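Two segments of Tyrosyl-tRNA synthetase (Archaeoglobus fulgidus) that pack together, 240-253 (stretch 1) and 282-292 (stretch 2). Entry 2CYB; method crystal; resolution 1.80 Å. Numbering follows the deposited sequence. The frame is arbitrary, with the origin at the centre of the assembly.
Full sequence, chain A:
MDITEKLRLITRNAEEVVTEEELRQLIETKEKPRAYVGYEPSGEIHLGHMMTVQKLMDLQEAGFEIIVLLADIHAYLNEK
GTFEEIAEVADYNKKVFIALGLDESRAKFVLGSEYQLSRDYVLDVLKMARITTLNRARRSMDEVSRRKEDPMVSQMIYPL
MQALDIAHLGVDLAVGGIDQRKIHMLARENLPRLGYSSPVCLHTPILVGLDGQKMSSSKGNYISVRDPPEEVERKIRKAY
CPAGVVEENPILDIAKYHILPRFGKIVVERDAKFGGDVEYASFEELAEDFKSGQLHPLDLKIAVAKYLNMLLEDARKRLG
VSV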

# COMPACT_ATOMS: atom_id res chain seq x y z
N TYR A 240 -20.95 21.90 27.47
CA TYR A 240 -21.02 23.24 26.93
C TYR A 240 -22.40 23.37 26.30
O TYR A 240 -22.79 22.55 25.47
CB TYR A 240 -19.93 23.43 25.88
CG TYR A 240 -20.04 24.68 25.04
CD1 TYR A 240 -19.96 25.94 25.61
CD2 TYR A 240 -20.19 24.59 23.65
CE1 TYR A 240 -20.02 27.09 24.83
CE2 TYR A 240 -20.24 25.73 22.86
CZ TYR A 240 -20.16 26.98 23.45
OH TYR A 240 -20.20 28.11 22.67
N CYS A 241 -23.15 24.40 26.69
CA CYS A 241 -24.49 24.60 26.15
C CYS A 241 -24.89 26.07 26.25
O CYS A 241 -25.67 26.45 27.12
CB CYS A 241 -25.51 23.74 26.91
SG CYS A 241 -27.20 23.74 26.24
N PRO A 242 -24.34 26.90 25.36
CA PRO A 242 -24.63 28.34 25.32
C PRO A 242 -26.11 28.64 25.09
O PRO A 242 -26.70 28.16 24.13
CB PRO A 242 -23.75 28.84 24.18
CG PRO A 242 -23.69 27.65 23.26
CD PRO A 242 -23.46 26.52 24.24
N ALA A 243 -26.69 29.42 25.99
CA ALA A 243 -28.10 29.77 25.89
C ALA A 243 -28.37 30.50 24.58
O ALA A 243 -27.62 31.40 24.20
CB ALA A 243 -28.51 30.63 27.08
N GLY A 244 -29.43 30.11 23.89
CA GLY A 244 -29.79 30.76 22.64
C GLY A 244 -28.89 30.48 21.45
O GLY A 244 -29.07 31.08 20.39
N VAL A 245 -27.92 29.58 21.62
CA VAL A 245 -27.01 29.23 20.53
C VAL A 245 -27.31 27.81 20.10
O VAL A 245 -27.08 26.87 20.86
CB VAL A 245 -25.54 29.32 20.98
CG1 VAL A 245 -24.62 28.88 19.85
CG2 VAL A 245 -25.21 30.74 21.39
N VAL A 246 -27.81 27.65 18.88
CA VAL A 246 -28.17 26.34 18.36
C VAL A 246 -27.05 25.52 17.74
O VAL A 246 -26.88 24.34 18.08
CB VAL A 246 -29.32 26.45 17.33
CG1 VAL A 246 -29.72 25.06 16.84
CG2 VAL A 246 -30.51 27.16 17.97
N GLU A 247 -26.29 26.12 16.83
CA GLU A 247 -25.20 25.39 16.17
C GLU A 247 -24.02 25.13 17.10
O GLU A 247 -23.68 25.96 17.95
CB GLU A 247 -24.73 26.15 14.93
CG GLU A 247 -25.82 26.37 13.90
CD GLU A 247 -25.27 26.84 12.57
OE1 GLU A 247 -24.52 27.84 12.55
OE2 GLU A 247 -25.59 26.21 11.54
N GLU A 248 -23.39 23.98 16.92
CA GLU A 248 -22.24 23.57 17.72
C GLU A 248 -22.65 23.38 19.18
O GLU A 248 -21.79 23.34 20.07
CB GLU A 248 -21.11 24.61 17.63
CG GLU A 248 -19.81 24.16 18.30
CD GLU A 248 -18.79 25.28 18.46
OE1 GLU A 248 -18.38 25.88 17.44
OE2 GLU A 248 -18.40 25.57 19.62
N ASN A 249 -23.95 23.28 19.43
CA ASN A 249 -24.44 23.07 20.79
C ASN A 249 -24.60 21.57 20.96
O ASN A 249 -25.54 20.97 20.43
CB ASN A 249 -25.77 23.79 21.01
CG ASN A 249 -26.21 23.79 22.48
OD1 ASN A 249 -26.68 24.80 23.01
ND2 ASN A 249 -26.06 22.64 23.13
N PRO A 250 -23.68 20.94 21.71
CA PRO A 250 -23.64 19.50 22.00
C PRO A 250 -24.95 18.91 22.51
O PRO A 250 -25.31 17.79 22.14
CB PRO A 250 -22.53 19.39 23.04
CG PRO A 250 -21.64 20.54 22.70
CD PRO A 250 -22.61 21.64 22.43
N ILE A 251 -25.63 19.64 23.38
CA ILE A 251 -26.88 19.15 23.94
C ILE A 251 -28.00 19.20 22.89
O ILE A 251 -28.76 18.24 22.75
CB ILE A 251 -27.28 19.98 25.18
CG1 ILE A 251 -26.13 19.94 26.19
CG2 ILE A 251 -28.55 19.42 25.82
CD1 ILE A 251 -25.67 18.53 26.54
N LEU A 252 -28.07 20.30 22.16
CA LEU A 252 -29.08 20.43 21.12
C LEU A 252 -28.84 19.36 20.07
O LEU A 252 -29.79 18.79 19.52
CB LEU A 252 -29.01 21.81 20.47
CG LEU A 252 -29.79 22.91 21.19
CD1 LEU A 252 -29.63 24.23 20.45
CD2 LEU A 252 -31.27 22.53 21.27
N ASP A 253 -27.57 19.06 19.81
CA ASP A 253 -27.22 18.04 18.82
C ASP A 253 -27.76 16.68 19.23
O ASP A 253 -28.26 15.94 18.38
CB ASP A 253 -25.70 17.97 18.63
CG ASP A 253 -25.16 19.12 17.79
OD1 ASP A 253 -23.92 19.31 17.75
OD2 ASP A 253 -25.97 19.82 17.15
N SER A 282 -40.88 18.61 17.20
CA SER A 282 -39.89 18.76 16.14
C SER A 282 -38.69 19.51 16.69
O SER A 282 -38.81 20.24 17.68
CB SER A 282 -40.46 19.52 14.95
OG SER A 282 -40.59 20.90 15.25
N PHE A 283 -37.54 19.36 16.05
CA PHE A 283 -36.35 20.04 16.51
C PHE A 283 -36.45 21.53 16.26
O PHE A 283 -35.97 22.33 17.06
CB PHE A 283 -35.09 19.49 15.82
CG PHE A 283 -33.85 20.23 16.19
CD1 PHE A 283 -33.33 21.21 15.36
CD2 PHE A 283 -33.23 20.00 17.42
CE1 PHE A 283 -32.21 21.95 15.74
CE2 PHE A 283 -32.12 20.74 17.81
CZ PHE A 283 -31.61 21.72 16.97
N GLU A 284 -37.07 21.90 15.15
CA GLU A 284 -37.19 23.32 14.84
C GLU A 284 -37.99 24.04 15.93
O GLU A 284 -37.70 25.20 16.23
CB GLU A 284 -37.86 23.51 13.48
CG GLU A 284 -37.65 24.90 12.89
CD GLU A 284 -36.19 25.32 12.89
OE1 GLU A 284 -35.64 25.60 13.97
OE2 GLU A 284 -35.58 25.37 11.79
N GLU A 285 -38.97 23.36 16.51
CA GLU A 285 -39.78 23.96 17.58
C GLU A 285 -38.91 24.13 18.82
O GLU A 285 -38.93 25.17 19.48
CB GLU A 285 -40.96 23.04 17.93
CG GLU A 285 -42.00 22.89 16.83
CD GLU A 285 -43.07 21.86 17.17
OE1 GLU A 285 -43.97 21.64 16.34
OE2 GLU A 285 -43.00 21.27 18.28
N LEU A 286 -38.14 23.09 19.13
CA LEU A 286 -37.25 23.10 20.29
C LEU A 286 -36.19 24.19 20.09
O LEU A 286 -35.99 25.03 20.96
CB LEU A 286 -36.58 21.73 20.43
CG LEU A 286 -35.72 21.40 21.65
CD1 LEU A 286 -35.33 19.93 21.62
CD2 LEU A 286 -34.48 22.26 21.67
N ALA A 287 -35.54 24.18 18.93
CA ALA A 287 -34.51 25.17 18.64
C ALA A 287 -35.06 26.58 18.72
O ALA A 287 -34.42 27.48 19.25
CB ALA A 287 -33.91 24.92 17.26
N GLU A 288 -36.27 26.76 18.19
CA GLU A 288 -36.91 28.07 18.21
C GLU A 288 -37.06 28.58 19.64
O GLU A 288 -36.77 29.74 19.93
CB GLU A 288 -38.28 27.99 17.53
CG GLU A 288 -38.51 29.03 16.44
CD GLU A 288 -37.65 28.79 15.20
OE1 GLU A 288 -36.41 28.80 15.32
OE2 GLU A 288 -38.23 28.59 14.11
N ASP A 289 -37.53 27.71 20.53
CA ASP A 289 -37.71 28.09 21.93
C ASP A 289 -36.38 28.30 22.64
O ASP A 289 -36.28 29.11 23.56
CB ASP A 289 -38.53 27.03 22.67
CG ASP A 289 -40.01 27.38 22.74
OD1 ASP A 289 -40.40 28.40 22.14
OD2 ASP A 289 -40.77 26.64 23.39
N PHE A 290 -35.36 27.57 22.20
CA PHE A 290 -34.04 27.69 22.78
C PHE A 290 -33.43 29.02 22.35
O PHE A 290 -32.83 29.74 23.13
CB PHE A 290 -33.14 26.55 22.31
CG PHE A 290 -31.87 26.41 23.10
CD1 PHE A 290 -31.87 25.78 24.34
CD2 PHE A 290 -30.68 26.95 22.63
CE1 PHE A 290 -30.71 25.70 25.10
CE2 PHE A 290 -29.51 26.87 23.39
CZ PHE A 290 -29.53 26.24 24.63
N LYS A 291 -33.62 29.34 21.07
CA LYS A 291 -33.09 30.56 20.50
C LYS A 291 -33.75 31.79 21.13
O LYS A 291 -33.10 32.81 21.34
CB LYS A 291 -33.33 30.54 18.99
CG LYS A 291 -32.37 31.38 18.17
CD LYS A 291 -32.57 31.13 16.68
CE LYS A 291 -31.56 31.90 15.84
NZ LYS A 291 -31.73 31.64 14.38
N SER A 292 -35.04 31.68 21.43
CA SER A 292 -35.80 32.79 22.02
C SER A 292 -35.63 32.94 23.53
O SER A 292 -36.00 33.96 24.11
CB SER A 292 -37.29 32.64 21.71
OG SER A 292 -37.86 31.58 22.47
O HOH W 1 -32.04 29.31 25.68

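Stretch 1 is mostly loop, folded by two type II beta turns, P242 to V245 (V245 N to P242 O, 3.1 Å) and V246 to N249 (a weak bond, N249 N to V246 O, 3.4 Å), before a helix starts at P250 with N249 at its N-cap. Stretch 2 is helical from F283, capped by S282, whose OG accepts from E285 N at 3.2 Å. The backbones come closest where the first turn meets the helix near its C-terminal part: G244 CA lies 3.9 Å from K291 CA and makes a CA-H...O contact of 3.2 Å with F290 O. Glycine suits this place, since its phi of 72° favours it. A water also joins the backbones, donating to F290 O (2.7 Å) and accepting weakly from G244 N (3.3 Å).

No clear direct hydrogen bond crosses the interface, which buries 488 Å² and rests largely on apolar packing. F290, with chi1 near t, points toward the loop and loses the largest area, 123 Å². L252 covers one face of its ring, with CD1 3.6 Å from F290 CD2, while P242 O meets the ring edge, 3.2 Å from F290 CE2. C241 SG approaches obliquely, 3.8 Å from F290 CZ. The broad, flat side chain thus fills a pocket formed by both loop backbone and side chains.

L252, buried and directed toward stretch 2, also contacts L286 and F283, one and two turns before F290 on the helix of stretch 2: its CD2 lies 3.2 Å from L286 CD2 and 4.0 Å from F283 CE2. V246 CG1 touches the edge of the F283 ring at CZ (3.8 Å), and V246 CG2 lies 4.1 Å from A287 CB. K291 lies beside G244 with its CA and the base of its side chain, while the extended chain carries the charged end away.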